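Long-range contacts in probable protein phosphatase 2C 1 (Oryza sativa subsp. japonica, PDB 6AE9), which dephosphorylates phosphoserine and phosphothreonine residues of proteins as a metal-dependent PP2C-family phosphatase of photosystem II that uses magnesium or manganese ions: residues Leu8-Lys14 with Met240-Thr244; Gln128-Phe132 with Glu216-Phe222. The protein carries 1 engineered substitution. All blocks are in the same frame, centred on the assembly; numbering follows the deposited sequence.

Interaction 1 (Leu8-Lys14 with Met240-Thr244); sequences LIPHPRK and MNDIT. Engineered in segment 240-244: N241 (natural residue Asp). With MN (manganese (II) ion), chain H; PO4 (phosphate ion), chain F.
M240 lays its methyl group against the ring of H11, M240 CE 3.3 Å from H11 CE1, and the same CE reaches CD of P12 at 3.7 Å and lies over one face of the R13 guanidinium. The overlap lies beyond the end of an antiparallel ladder in the PP2C beta-sandwich, where strand 2-9, outermost of its sheet within this chain, pairs with strand 243-250 beside the metal centre. I9 and I243 form a hydrogen-bonded pair, I9 N to I243 O at 2.8 Å and I243 N to I9 O at 2.9 Å; L8 and T244 are the adjoining non-hydrogen-bonded pair, CA-CA 4.5 Å. I9 and I243, both mt, share the sheet face covered by helix 189-204, whereas L8 and T244 point to the other.

Beyond I9 the ladder gives way to side-chain bonding. D242 (chi1 m) accepts H11 N on OD1 at 2.7 Å, and its OD2 takes a salt bridge from K14 NZ at 3.0 Å, a lysine that also pairs with E20. The 11-14 turn is held by K14 N to H11 O, 2.8 Å, and R13 N to H11 ND1, 3.0 Å. N241, engineered from Asp, has its CA-CB bond pointing away from 8-14 and, with D37 and D168, binds manganese, its OD1 2.1 Å from the ion and its ND2 2.9 Å from phosphate O3.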
# COMPACT_ATOMS: atom_id res chain seq x y z
N LEU A 8 -15.58 17.47 6.49
CA LEU A 8 -15.71 16.69 7.71
C LEU A 8 -17.18 16.48 8.02
O LEU A 8 -17.97 17.43 7.99
CB LEU A 8 -15.06 17.43 8.88
CG LEU A 8 -13.61 17.06 9.14
CD1 LEU A 8 -12.74 17.58 8.02
CD2 LEU A 8 -13.15 17.61 10.49
N ILE A 9 -17.55 15.24 8.30
CA ILE A 9 -18.91 14.90 8.70
C ILE A 9 -18.83 14.12 10.01
O ILE A 9 -18.44 12.94 10.00
CB ILE A 9 -19.65 14.11 7.61
CG1 ILE A 9 -19.64 14.88 6.29
CG2 ILE A 9 -21.08 13.82 8.04
CD1 ILE A 9 -20.29 14.13 5.14
N PRO A 10 -19.19 14.71 11.14
CA PRO A 10 -19.15 13.98 12.40
C PRO A 10 -20.16 12.84 12.43
O PRO A 10 -21.17 12.86 11.72
CB PRO A 10 -19.52 15.04 13.44
CG PRO A 10 -19.24 16.35 12.77
CD PRO A 10 -19.55 16.13 11.33
N HIS A 11 -19.86 11.84 13.26
CA HIS A 11 -20.79 10.78 13.61
C HIS A 11 -22.14 11.42 13.90
O HIS A 11 -22.19 12.45 14.59
CB HIS A 11 -20.26 10.05 14.85
CG HIS A 11 -21.03 8.84 15.24
ND1 HIS A 11 -22.34 8.89 15.66
CD2 HIS A 11 -20.67 7.53 15.31
CE1 HIS A 11 -22.76 7.67 15.96
NE2 HIS A 11 -21.76 6.83 15.75
N PRO A 12 -23.23 10.86 13.38
CA PRO A 12 -24.54 11.51 13.56
C PRO A 12 -24.88 11.85 15.00
O PRO A 12 -25.56 12.86 15.24
CB PRO A 12 -25.52 10.49 12.96
CG PRO A 12 -24.71 9.72 11.99
CD PRO A 12 -23.31 9.65 12.55
N ARG A 13 -24.40 11.08 15.96
CA ARG A 13 -24.70 11.32 17.37
C ARG A 13 -23.65 12.17 18.07
O ARG A 13 -23.72 12.33 19.29
CB ARG A 13 -24.90 9.99 18.10
CG ARG A 13 -25.97 9.12 17.45
CD ARG A 13 -25.85 7.66 17.83
NE ARG A 13 -26.79 6.84 17.07
CZ ARG A 13 -26.77 5.51 17.02
NH1 ARG A 13 -25.85 4.84 17.71
NH2 ARG A 13 -27.67 4.86 16.30
N LYS A 14 -22.69 12.72 17.33
CA LYS A 14 -21.66 13.58 17.90
C LYS A 14 -21.54 14.90 17.13
O LYS A 14 -20.54 15.61 17.28
CB LYS A 14 -20.31 12.87 17.98
CG LYS A 14 -20.39 11.49 18.61
CD LYS A 14 -19.03 10.85 18.80
CE LYS A 14 -18.20 10.92 17.54
NZ LYS A 14 -17.28 9.75 17.41
N MET A 240 -20.65 3.29 11.46
CA MET A 240 -20.89 4.67 11.85
C MET A 240 -19.64 5.24 12.52
O MET A 240 -19.02 4.59 13.36
CB MET A 240 -22.10 4.76 12.78
CG MET A 240 -23.42 4.48 12.06
SD MET A 240 -24.85 4.65 13.13
CE MET A 240 -24.69 6.35 13.63
N ASN A 241 -19.27 6.46 12.12
CA ASN A 241 -17.98 7.00 12.53
C ASN A 241 -17.86 8.44 12.06
O ASN A 241 -18.52 8.84 11.09
CB ASN A 241 -16.89 6.14 11.89
CG ASN A 241 -15.69 5.95 12.78
OD1 ASN A 241 -14.63 6.53 12.55
ND2 ASN A 241 -15.87 5.18 13.85
N ASP A 242 -17.05 9.24 12.76
CA ASP A 242 -16.63 10.52 12.22
C ASP A 242 -15.93 10.28 10.89
O ASP A 242 -15.19 9.31 10.72
CB ASP A 242 -15.66 11.20 13.18
CG ASP A 242 -16.28 11.52 14.53
OD1 ASP A 242 -17.46 11.93 14.58
OD2 ASP A 242 -15.57 11.38 15.55
N ILE A 243 -16.17 11.17 9.93
CA ILE A 243 -15.59 11.07 8.60
C ILE A 243 -14.82 12.35 8.30
O ILE A 243 -15.37 13.45 8.38
CB ILE A 243 -16.67 10.82 7.53
CG1 ILE A 243 -17.25 9.42 7.72
CG2 ILE A 243 -16.10 10.99 6.13
CD1 ILE A 243 -18.56 9.19 6.99
N THR A 244 -13.54 12.20 7.95
CA THR A 244 -12.70 13.32 7.54
C THR A 244 -12.09 12.96 6.20
O THR A 244 -11.53 11.87 6.04
CB THR A 244 -11.59 13.58 8.57
OG1 THR A 244 -12.18 13.94 9.82
CG2 THR A 244 -10.67 14.70 8.11
MN MN H . -12.63 6.75 13.24
P PO4 F . -13.08 5.94 15.85
O1 PO4 F . -12.14 6.23 17.00
O2 PO4 F . -12.39 5.14 14.78
O3 PO4 F . -14.29 5.15 16.34
O4 PO4 F . -13.53 7.25 15.24
O HOH W 1 -20.39 10.51 9.81
O HOH W 2 -16.07 8.24 15.18
O HOH W 3 -13.08 8.59 12.28

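Interaction 2 (Gln128-Phe132 with Glu216-Phe222); sequences QEHYF and EARSRGF. With POG ((20S)-2,5,8,11,14,17-hexamethyl-3,6,9,12,15,18-hexaoxahenicosane-1,20-diol), chain G; POG ((20S)-2,5,8,11,14,17-hexamethyl-3,6,9,12,15,18-hexaoxahenicosane-1,20-diol), chain N.
A surface contact between a loop and a helix end joins 128-132, which runs between strands 120-124 and 138-139, to the C-terminal turn of helix 212-220. It illustrates how a salt-bridge network and aromatic packing can meet where an irregular loop lies against a helix end. F132 (chi1 t) sets one ring face over A217, with F132 CZ 3.6 Å from A217 CB. The CA atoms of F132 and A217 are 7.4 Å apart. The F222 ring lies obliquely alongside that of F132, centroids 5.4 Å apart and planes at 45°, and F222 CE2 is 3.7 Å from F132 CB. R220 folds back (chi1 m, chi2 m) so that its guanidinium faces F132 CD1 while NH2 makes a very short 2.3 Å salt bridge to E129 OE2. R220 NH2 also lies 2.8 Å from E216 OE2, and water 4 lies between the two glutamates, 2.6 Å from E216 OE2 and 2.8 Å from E129 OE1. G221, at positive phi, ends the helix in a Schellman motif beside this Glu-Arg-Glu salt-bridge network.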
# COMPACT_ATOMS: atom_id res chain seq x y z
N GLN A 128 -2.19 0.13 10.76
CA GLN A 128 -1.49 -0.59 11.81
C GLN A 128 -2.46 -0.86 12.95
O GLN A 128 -3.14 0.06 13.42
CB GLN A 128 -0.34 0.23 12.39
CG GLN A 128 0.72 0.73 11.44
CD GLN A 128 1.58 1.77 12.11
OE1 GLN A 128 1.06 2.69 12.75
NE2 GLN A 128 2.90 1.63 12.02
N GLU A 129 -2.51 -2.11 13.41
CA GLU A 129 -3.38 -2.40 14.54
C GLU A 129 -2.80 -3.51 15.41
O GLU A 129 -1.96 -4.30 14.97
CB GLU A 129 -4.82 -2.73 14.10
CG GLU A 129 -4.92 -3.71 12.97
CD GLU A 129 -6.36 -4.02 12.57
OE1 GLU A 129 -7.25 -3.15 12.70
OE2 GLU A 129 -6.59 -5.15 12.12
N HIS A 130 -3.26 -3.54 16.66
CA HIS A 130 -2.93 -4.62 17.57
C HIS A 130 -3.81 -5.84 17.33
O HIS A 130 -3.36 -6.98 17.52
CB HIS A 130 -3.10 -4.14 19.01
CG HIS A 130 -2.26 -2.94 19.34
ND1 HIS A 130 -0.90 -3.02 19.50
CD2 HIS A 130 -2.60 -1.64 19.52
CE1 HIS A 130 -0.43 -1.81 19.78
NE2 HIS A 130 -1.44 -0.96 19.79
N TYR A 131 -5.05 -5.60 16.95
CA TYR A 131 -6.02 -6.61 16.51
C TYR A 131 -7.14 -5.83 15.84
O TYR A 131 -7.10 -4.60 15.78
CB TYR A 131 -6.49 -7.51 17.65
CG TYR A 131 -7.01 -6.77 18.87
CD1 TYR A 131 -8.34 -6.39 18.96
CD2 TYR A 131 -6.16 -6.46 19.93
CE1 TYR A 131 -8.81 -5.72 20.07
CE2 TYR A 131 -6.62 -5.78 21.04
CZ TYR A 131 -7.95 -5.42 21.11
OH TYR A 131 -8.43 -4.75 22.22
N PHE A 132 -8.16 -6.55 15.35
CA PHE A 132 -9.17 -5.90 14.53
C PHE A 132 -9.82 -4.73 15.26
O PHE A 132 -10.37 -4.90 16.35
CB PHE A 132 -10.23 -6.90 14.07
CG PHE A 132 -11.30 -6.28 13.21
CD1 PHE A 132 -11.04 -5.94 11.89
CD2 PHE A 132 -12.55 -5.99 13.74
CE1 PHE A 132 -12.02 -5.35 11.11
CE2 PHE A 132 -13.53 -5.40 12.97
CZ PHE A 132 -13.27 -5.08 11.65
N GLU A 216 -13.91 -6.90 5.86
CA GLU A 216 -12.67 -7.21 6.55
C GLU A 216 -12.91 -8.02 7.82
O GLU A 216 -12.16 -8.95 8.12
CB GLU A 216 -11.94 -5.91 6.90
CG GLU A 216 -10.62 -6.11 7.61
CD GLU A 216 -9.99 -4.80 7.99
OE1 GLU A 216 -10.53 -3.74 7.59
OE2 GLU A 216 -8.95 -4.82 8.69
N ALA A 217 -13.96 -7.68 8.57
CA ALA A 217 -14.28 -8.42 9.79
C ALA A 217 -14.60 -9.87 9.48
O ALA A 217 -14.18 -10.78 10.21
CB ALA A 217 -15.44 -7.75 10.52
N ARG A 218 -15.33 -10.12 8.40
CA ARG A 218 -15.66 -11.49 8.02
C ARG A 218 -14.41 -12.27 7.62
O ARG A 218 -14.27 -13.45 7.97
CB ARG A 218 -16.68 -11.48 6.88
CG ARG A 218 -16.64 -12.69 5.96
CD ARG A 218 -17.93 -12.82 5.15
NE ARG A 218 -18.27 -11.59 4.44
CZ ARG A 218 -19.15 -10.69 4.88
NH1 ARG A 218 -19.77 -10.87 6.04
NH2 ARG A 218 -19.39 -9.60 4.17
N SER A 219 -13.49 -11.62 6.91
CA SER A 219 -12.23 -12.26 6.52
C SER A 219 -11.33 -12.58 7.70
O SER A 219 -10.36 -13.33 7.53
CB SER A 219 -11.48 -11.37 5.52
OG SER A 219 -10.74 -10.37 6.19
N ARG A 220 -11.60 -12.02 8.88
CA ARG A 220 -10.83 -12.36 10.07
C ARG A 220 -11.41 -13.55 10.83
O ARG A 220 -10.68 -14.18 11.61
CB ARG A 220 -10.77 -11.17 11.03
CG ARG A 220 -10.24 -9.89 10.41
CD ARG A 220 -8.73 -9.91 10.25
NE ARG A 220 -8.24 -8.58 9.90
CZ ARG A 220 -7.80 -7.69 10.78
NH1 ARG A 220 -7.77 -7.98 12.07
NH2 ARG A 220 -7.38 -6.50 10.37
N GLY A 221 -12.68 -13.86 10.63
CA GLY A 221 -13.33 -14.94 11.32
C GLY A 221 -14.41 -14.54 12.31
O GLY A 221 -14.76 -15.35 13.18
N PHE A 222 -14.94 -13.32 12.22
CA PHE A 222 -16.03 -12.90 13.09
C PHE A 222 -17.40 -13.34 12.59
O PHE A 222 -18.40 -13.07 13.25
CB PHE A 222 -15.97 -11.38 13.30
CG PHE A 222 -14.69 -10.91 13.94
CD1 PHE A 222 -14.43 -11.16 15.27
CD2 PHE A 222 -13.75 -10.21 13.20
CE1 PHE A 222 -13.25 -10.73 15.86
CE2 PHE A 222 -12.57 -9.78 13.77
CZ PHE A 222 -12.32 -10.04 15.11
OH POG G . -1.88 -3.58 23.51
C2 POG G . -3.24 -3.52 23.80
C1 POG G . -4.04 -3.84 22.53
C3 POG G . -3.61 -2.12 24.29
O2 POG G . -3.57 -1.21 23.22
C5 POG G . -3.70 0.14 23.58
O1 POG G . -6.69 7.94 36.60
C4 POG G . -5.80 8.66 35.78
C6 POG G . -5.52 7.86 34.50
O3 POG G . -4.89 6.65 34.82
C7 POG G . -5.68 5.52 34.60
C8 POG G . -5.09 4.65 33.49
O4 POG G . -5.64 5.01 32.24
C9 POG G . -6.78 4.31 31.82
C10 POG G . -6.53 3.66 30.46
O5 POG G . -7.58 3.95 29.57
C11 POG G . -7.22 3.71 28.24
C12 POG G . -8.41 3.17 27.45
O6 POG G . -8.14 3.21 26.07
C13 POG G . -7.62 2.01 25.53
C14 POG G . -6.41 2.27 24.64
O7 POG G . -5.46 1.25 24.80
C15 POG G . -5.18 0.52 23.64
C16 POG G . -3.01 0.99 22.52
C17 POG G . -5.77 3.61 24.99
C18 POG G . -9.63 4.03 27.77
C19 POG G . -6.45 2.15 30.63
C20 POG G . -5.36 3.19 33.84
C21 POG G . -4.64 8.67 33.56
OH POG N . -11.46 -7.60 -3.81
C2 POG N . -10.12 -7.22 -3.86
C1 POG N . -9.73 -6.86 -5.29
C3 POG N . -9.23 -8.38 -3.42
O2 POG N . -8.74 -8.14 -2.13
C5 POG N . -8.67 -9.31 -1.38
O3 POG N . -9.16 -20.40 2.05
C7 POG N . -8.62 -19.97 3.27
C8 POG N . -7.57 -18.89 3.02
O4 POG N . -8.16 -17.81 2.35
C9 POG N . -7.86 -16.56 2.90
C10 POG N . -9.13 -15.75 3.12
O5 POG N . -8.96 -14.46 2.60
C11 POG N . -9.90 -13.50 3.00
C12 POG N . -10.59 -12.90 1.77
O6 POG N . -9.96 -11.71 1.37
C13 POG N . -9.90 -10.67 2.31
C14 POG N . -10.55 -9.40 1.76
O7 POG N . -10.25 -9.22 0.40
C15 POG N . -8.90 -8.99 0.09
C16 POG N . -7.30 -9.95 -1.59
C17 POG N . -10.09 -8.18 2.56
C18 POG N . -12.07 -12.64 2.08
C19 POG N . -9.42 -15.69 4.62
C20 POG N . -6.44 -19.47 2.18
O HOH W 4 -9.09 -2.98 10.54

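From the N terminus, the end of strand 2-9 and the turn after it form 8-14, whose partner 240-244 comes only near the end of the chain; interaction 1 therefore closes a loop of 225 residues that holds most of the chain. Interaction 2 falls wholly within that span, closing a shorter loop of 83 residues between F132 and E216, so the two contacts nest and do not cross. The outer closure joins the first and last strands of the chain, neighbours in one sheet, beside the metal centre; the inner one fastens the loop after strand 120-124 to helix 212-220 at the surface. The centres of interactions 1 and 2 are about 22 Å apart and the nearest atoms of interactions 1 and 2 about 11 Å apart, so they do not touch.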